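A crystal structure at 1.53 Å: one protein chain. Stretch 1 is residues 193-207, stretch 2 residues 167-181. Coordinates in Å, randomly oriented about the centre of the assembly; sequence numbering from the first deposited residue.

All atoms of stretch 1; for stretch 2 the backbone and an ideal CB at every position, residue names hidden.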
# COMPACT_ATOMS: atom_id res chain seq x y z
N ALA A 193 5.41 3.23 18.78
CA ALA A 193 4.53 3.66 17.69
C ALA A 193 3.07 3.79 18.11
O ALA A 193 2.19 4.01 17.27
CB ALA A 193 4.66 2.68 16.51
N PHE A 194 2.81 3.63 19.40
CA PHE A 194 1.46 3.76 19.94
C PHE A 194 1.47 4.81 21.04
O PHE A 194 2.41 4.88 21.82
CB PHE A 194 0.96 2.45 20.56
CG PHE A 194 0.67 1.36 19.56
CD1 PHE A 194 1.69 0.53 19.11
CD2 PHE A 194 -0.62 1.17 19.09
CE1 PHE A 194 1.41 -0.48 18.19
CE2 PHE A 194 -0.91 0.16 18.18
CZ PHE A 194 0.11 -0.67 17.72
N GLU A 195 0.43 5.63 21.09
CA GLU A 195 0.32 6.64 22.13
C GLU A 195 -1.00 6.45 22.85
O GLU A 195 -2.07 6.52 22.25
CB GLU A 195 0.38 8.05 21.55
CG GLU A 195 0.08 9.12 22.60
CD GLU A 195 0.01 10.52 22.02
OE1 GLU A 195 -0.11 10.65 20.79
OE2 GLU A 195 0.06 11.49 22.81
N GLY A 196 -0.92 6.18 24.15
CA GLY A 196 -2.13 5.99 24.92
C GLY A 196 -2.88 7.30 25.03
O GLY A 196 -2.29 8.34 25.30
N ILE A 197 -4.19 7.25 24.82
CA ILE A 197 -5.02 8.45 24.90
C ILE A 197 -6.14 8.23 25.91
O ILE A 197 -7.14 8.95 25.92
CB ILE A 197 -5.61 8.83 23.52
CG1 ILE A 197 -6.47 7.68 22.98
CG2 ILE A 197 -4.48 9.15 22.55
CD1 ILE A 197 -7.14 8.00 21.65
N GLY A 198 -5.96 7.22 26.76
CA GLY A 198 -6.93 6.92 27.79
C GLY A 198 -8.02 5.93 27.42
O GLY A 198 -8.30 5.67 26.25
N SER A 199 -8.64 5.36 28.45
CA SER A 199 -9.73 4.41 28.29
C SER A 199 -9.36 3.17 27.48
O SER A 199 -10.23 2.55 26.85
CB SER A 199 -10.93 5.10 27.65
OG SER A 199 -12.12 4.36 27.83
N GLY A 200 -8.08 2.80 27.49
CA GLY A 200 -7.64 1.63 26.75
C GLY A 200 -7.55 1.86 25.25
O GLY A 200 -7.50 0.90 24.47
N LYS A 201 -7.54 3.12 24.85
CA LYS A 201 -7.44 3.47 23.43
C LYS A 201 -6.05 4.03 23.13
O LYS A 201 -5.39 4.58 24.01
CB LYS A 201 -8.51 4.50 23.06
CG LYS A 201 -9.94 4.01 23.26
CD LYS A 201 -10.16 2.63 22.64
CE LYS A 201 -10.10 2.66 21.12
NZ LYS A 201 -11.29 3.31 20.51
N PHE A 202 -5.62 3.87 21.88
CA PHE A 202 -4.31 4.34 21.45
C PHE A 202 -4.37 4.95 20.07
O PHE A 202 -5.27 4.65 19.29
CB PHE A 202 -3.32 3.17 21.34
CG PHE A 202 -3.21 2.33 22.57
CD1 PHE A 202 -2.20 2.56 23.50
CD2 PHE A 202 -4.12 1.30 22.80
CE1 PHE A 202 -2.09 1.76 24.64
CE2 PHE A 202 -4.02 0.50 23.93
CZ PHE A 202 -3.00 0.73 24.85
N LEU A 203 -3.40 5.80 19.78
CA LEU A 203 -3.27 6.39 18.46
C LEU A 203 -2.14 5.54 17.89
O LEU A 203 -1.04 5.52 18.44
CB LEU A 203 -2.84 7.85 18.53
CG LEU A 203 -3.91 8.82 19.02
CD1 LEU A 203 -3.35 10.23 19.02
CD2 LEU A 203 -5.14 8.72 18.12
N ALA A 204 -2.41 4.83 16.80
CA ALA A 204 -1.41 3.97 16.19
C ALA A 204 -0.77 4.64 14.99
O ALA A 204 -1.45 5.18 14.13
CB ALA A 204 -2.05 2.65 15.77
N ASP A 205 0.56 4.59 14.95
CA ASP A 205 1.33 5.20 13.86
C ASP A 205 1.79 4.10 12.90
O ASP A 205 2.83 3.47 13.12
CB ASP A 205 2.54 5.93 14.44
CG ASP A 205 3.27 6.76 13.40
OD1 ASP A 205 3.10 6.50 12.19
OD2 ASP A 205 4.04 7.66 13.81
N LEU A 206 1.03 3.87 11.84
CA LEU A 206 1.38 2.85 10.86
C LEU A 206 2.73 3.09 10.20
O LEU A 206 3.45 2.15 9.88
CB LEU A 206 0.30 2.75 9.78
CG LEU A 206 -1.03 2.11 10.18
CD1 LEU A 206 -2.06 2.36 9.08
CD2 LEU A 206 -0.83 0.61 10.41
N TYR A 207 3.07 4.36 9.97
CA TYR A 207 4.35 4.66 9.35
C TYR A 207 5.49 4.24 10.26
O TYR A 207 6.45 3.61 9.83
CB TYR A 207 4.46 6.16 9.04
CG TYR A 207 3.44 6.68 8.06
CD1 TYR A 207 3.20 6.03 6.85
CD2 TYR A 207 2.72 7.84 8.33
CE1 TYR A 207 2.28 6.52 5.93
CE2 TYR A 207 1.79 8.35 7.42
CZ TYR A 207 1.58 7.69 6.23
OH TYR A 207 0.67 8.19 5.33
N UNK A 167 -1.47 6.81 3.85
CA UNK A 167 -2.24 6.01 4.79
C UNK A 167 -2.85 6.91 5.85
O UNK A 167 -2.65 8.13 5.84
CB UNK A 167 -1.37 4.93 5.44
N UNK A 168 -3.61 6.31 6.76
CA UNK A 168 -4.21 7.08 7.83
C UNK A 168 -3.08 7.35 8.82
O UNK A 168 -2.32 6.44 9.17
CB UNK A 168 -5.39 6.35 8.48
N UNK A 169 -2.96 8.61 9.25
CA UNK A 169 -1.89 8.97 10.17
C UNK A 169 -2.26 8.70 11.63
O UNK A 169 -3.43 8.53 11.96
CB UNK A 169 -1.53 10.45 9.99
N UNK A 170 -1.25 8.68 12.48
CA UNK A 170 -1.43 8.42 13.90
C UNK A 170 -2.56 9.24 14.51
O UNK A 170 -3.41 8.70 15.23
CB UNK A 170 -0.13 8.71 14.65
N UNK A 171 -2.58 10.53 14.21
CA UNK A 171 -3.60 11.42 14.74
C UNK A 171 -5.03 10.95 14.53
O UNK A 171 -5.91 11.22 15.35
CB UNK A 171 -3.44 12.80 14.11
N UNK A 172 -5.27 10.24 13.43
CA UNK A 172 -6.61 9.77 13.12
C UNK A 172 -6.87 8.28 13.30
O UNK A 172 -8.02 7.85 13.24
CB UNK A 172 -6.93 10.14 11.67
N UNK A 173 -5.81 7.50 13.52
CA UNK A 173 -5.97 6.06 13.66
C UNK A 173 -6.04 5.61 15.11
O UNK A 173 -5.03 5.32 15.74
CB UNK A 173 -4.82 5.34 12.96
N UNK A 174 -7.26 5.55 15.63
CA UNK A 174 -7.49 5.14 17.01
C UNK A 174 -7.80 3.65 17.08
O UNK A 174 -8.70 3.16 16.40
CB UNK A 174 -8.63 5.95 17.63
N UNK A 175 -7.06 2.93 17.92
CA UNK A 175 -7.25 1.49 18.06
C UNK A 175 -7.33 1.03 19.52
O UNK A 175 -7.11 1.82 20.45
CB UNK A 175 -6.11 0.75 17.36
N UNK A 176 -7.62 -0.25 19.70
CA UNK A 176 -7.73 -0.83 21.03
C UNK A 176 -6.54 -1.68 21.44
O UNK A 176 -5.53 -1.74 20.75
CB UNK A 176 -9.00 -1.68 21.11
N UNK A 177 -6.69 -2.35 22.58
CA UNK A 177 -5.65 -3.19 23.14
C UNK A 177 -5.29 -4.40 22.27
O UNK A 177 -4.16 -4.89 22.31
CB UNK A 177 -6.09 -3.67 24.52
N UNK A 178 -6.25 -4.87 21.49
CA UNK A 178 -6.01 -6.02 20.63
C UNK A 178 -4.98 -5.68 19.56
O UNK A 178 -4.05 -6.46 19.31
CB UNK A 178 -7.31 -6.49 19.98
N UNK A 179 -5.13 -4.52 18.93
CA UNK A 179 -4.19 -4.08 17.90
C UNK A 179 -2.84 -3.84 18.56
O UNK A 179 -1.79 -4.23 18.04
CB UNK A 179 -4.69 -2.82 17.19
N UNK A 180 -2.87 -3.21 19.73
CA UNK A 180 -1.66 -2.91 20.48
C UNK A 180 -0.88 -4.20 20.76
O UNK A 180 0.32 -4.28 20.49
CB UNK A 180 -2.00 -2.19 21.79
N UNK A 181 -1.56 -5.20 21.30
CA UNK A 181 -0.91 -6.47 21.62
C UNK A 181 -0.41 -7.22 20.39
O UNK A 181 0.64 -7.85 20.44
CB UNK A 181 -1.88 -7.36 22.40

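Position 167 points its CB toward stretch 1, 3.8 Å from Tyr207 OH. A small apolar side chain suits it best. It is Ala167, and its backbone N donates to Tyr207 OH at 2.9 Å.

Position 168 points away, so the contact restricts it little. It is Ile168, whose CG2 still reaches Leu206 CD1 at 3.8 Å.

Position 169 points sideways; many residues would fit. It is Ser169.

At position 170 the backbones run close. The CB lies 3.8 Å from Ala204 O and 3.9 Å from Asp205 CB, which favours a small residue. Ala170 is found, with its CA 3.2 Å from Ala204 O in a CA-H...O contact.

Positions 171 and 172 point away and accept many residues. They are Asp171 and Ala172.

Position 173 points sideways, its CB 3.6 Å from Ala204 O. The methyl of Ala204 and the side chain of Leu206 offer an apolar surface, so a large aliphatic or aromatic residue would suit. Phe173 places CD2 3.6 Å from Ala204 CB and CE2 3.9 Å from Leu206 CG. Its O accepts from Ala204 N at 2.9 Å.

Position 174 pairs with Leu203, on the same sheet face. Lys201 NZ is 4.7 Å from the CB, so an acidic residue is expected, though a polar one could serve. Glu174 makes the salt bridge, OE2 to Lys201 NZ at 2.7 Å.

Position 175 pairs with Phe202 on the other sheet face. Ala204 CB is 4.8 Å from its CB; a branched aliphatic fits. Val175 sets CG2 3.9 Å from Ala204 CB and 4.0 Å from Phe194 CE2. Its N donates to Phe202 O at 2.8 Å, and its O accepts from Phe202 N at 2.9 Å.

Position 176 would point a CB away, and small residues suit this N-cap. It is Gly176.

Position 177 points sideways, near the Phe202 ring and Gly200 O. A flexible polar residue is reasonable. Gln177 brings OE1 to 3.5 Å from Phe202 CZ, at the ring edge.

Position 178 is out of reach: Asp178. Position 179 points sideways, its CB 4.9 Å from Phe194 CE2, and suits an aliphatic; Val179 CG1 lies 4.2 Å from that CE2.

Position 180 points toward two rings, those of Phe194 and Phe202, with Phe202 CE2 4.0 Å from its CB. An aromatic or large aliphatic would fit. Phe180 forms an offset stack with Phe202 and turns its edge to the face of Phe194.

Position 181 points away. It is Asp181, whose OD1 accepts from Gln177 NE2 at 3.0 Å.

Stretch 2, residues 167-181: AISADAFEVGQDVFD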
# COMPACT_ATOMS: atom_id res chain seq x y z
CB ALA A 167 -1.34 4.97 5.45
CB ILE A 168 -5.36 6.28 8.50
CG1 ILE A 168 -6.01 7.12 9.60
CG2 ILE A 168 -4.84 4.95 9.05
CD1 ILE A 168 -7.31 6.53 10.12
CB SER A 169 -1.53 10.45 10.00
OG SER A 169 -2.53 11.29 10.53
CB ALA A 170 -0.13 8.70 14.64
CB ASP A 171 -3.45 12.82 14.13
CG ASP A 171 -2.28 13.58 14.72
OD1 ASP A 171 -2.26 13.77 15.95
OD2 ASP A 171 -1.39 13.99 13.94
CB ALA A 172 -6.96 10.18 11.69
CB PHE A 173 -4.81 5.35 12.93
CG PHE A 173 -5.00 3.86 12.77
CD1 PHE A 173 -6.27 3.31 12.64
CD2 PHE A 173 -3.89 3.02 12.71
CE1 PHE A 173 -6.43 1.93 12.46
CE2 PHE A 173 -4.05 1.64 12.53
CZ PHE A 173 -5.32 1.10 12.40
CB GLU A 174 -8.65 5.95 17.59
CG GLU A 174 -8.94 5.70 19.05
CD GLU A 174 -10.10 6.53 19.54
OE1 GLU A 174 -9.99 7.78 19.52
OE2 GLU A 174 -11.12 5.94 19.95
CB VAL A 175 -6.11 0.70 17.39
CG1 VAL A 175 -6.03 1.06 15.91
CG2 VAL A 175 -4.79 1.01 18.08
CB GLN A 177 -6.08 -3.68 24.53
CG GLN A 177 -4.96 -4.28 25.37
CD GLN A 177 -3.92 -3.24 25.75
OE1 GLN A 177 -4.24 -2.19 26.31
NE2 GLN A 177 -2.66 -3.54 25.45
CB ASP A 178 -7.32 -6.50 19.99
CG ASP A 178 -7.94 -5.47 19.06
OD1 ASP A 178 -7.96 -4.27 19.42
OD2 ASP A 178 -8.42 -5.87 17.98
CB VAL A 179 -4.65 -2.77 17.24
CG1 VAL A 179 -3.64 -2.34 16.19
CG2 VAL A 179 -6.02 -2.97 16.60
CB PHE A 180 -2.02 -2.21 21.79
CG PHE A 180 -0.83 -1.84 22.63
CD1 PHE A 180 -0.25 -2.77 23.48
CD2 PHE A 180 -0.29 -0.56 22.56
CE1 PHE A 180 0.86 -2.43 24.25
CE2 PHE A 180 0.82 -0.22 23.32
CZ PHE A 180 1.40 -1.15 24.17
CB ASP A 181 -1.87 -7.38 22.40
CG ASP A 181 -2.21 -6.84 23.78
OD1 ASP A 181 -1.45 -6.00 24.30
OD2 ASP A 181 -3.24 -7.26 24.34
O HOH W 1 -1.18 5.53 11.41
O HOH W 2 1.50 8.93 11.32
O HOH W 3 -10.93 1.91 18.16
O HOH W 4 -8.84 -1.50 24.51
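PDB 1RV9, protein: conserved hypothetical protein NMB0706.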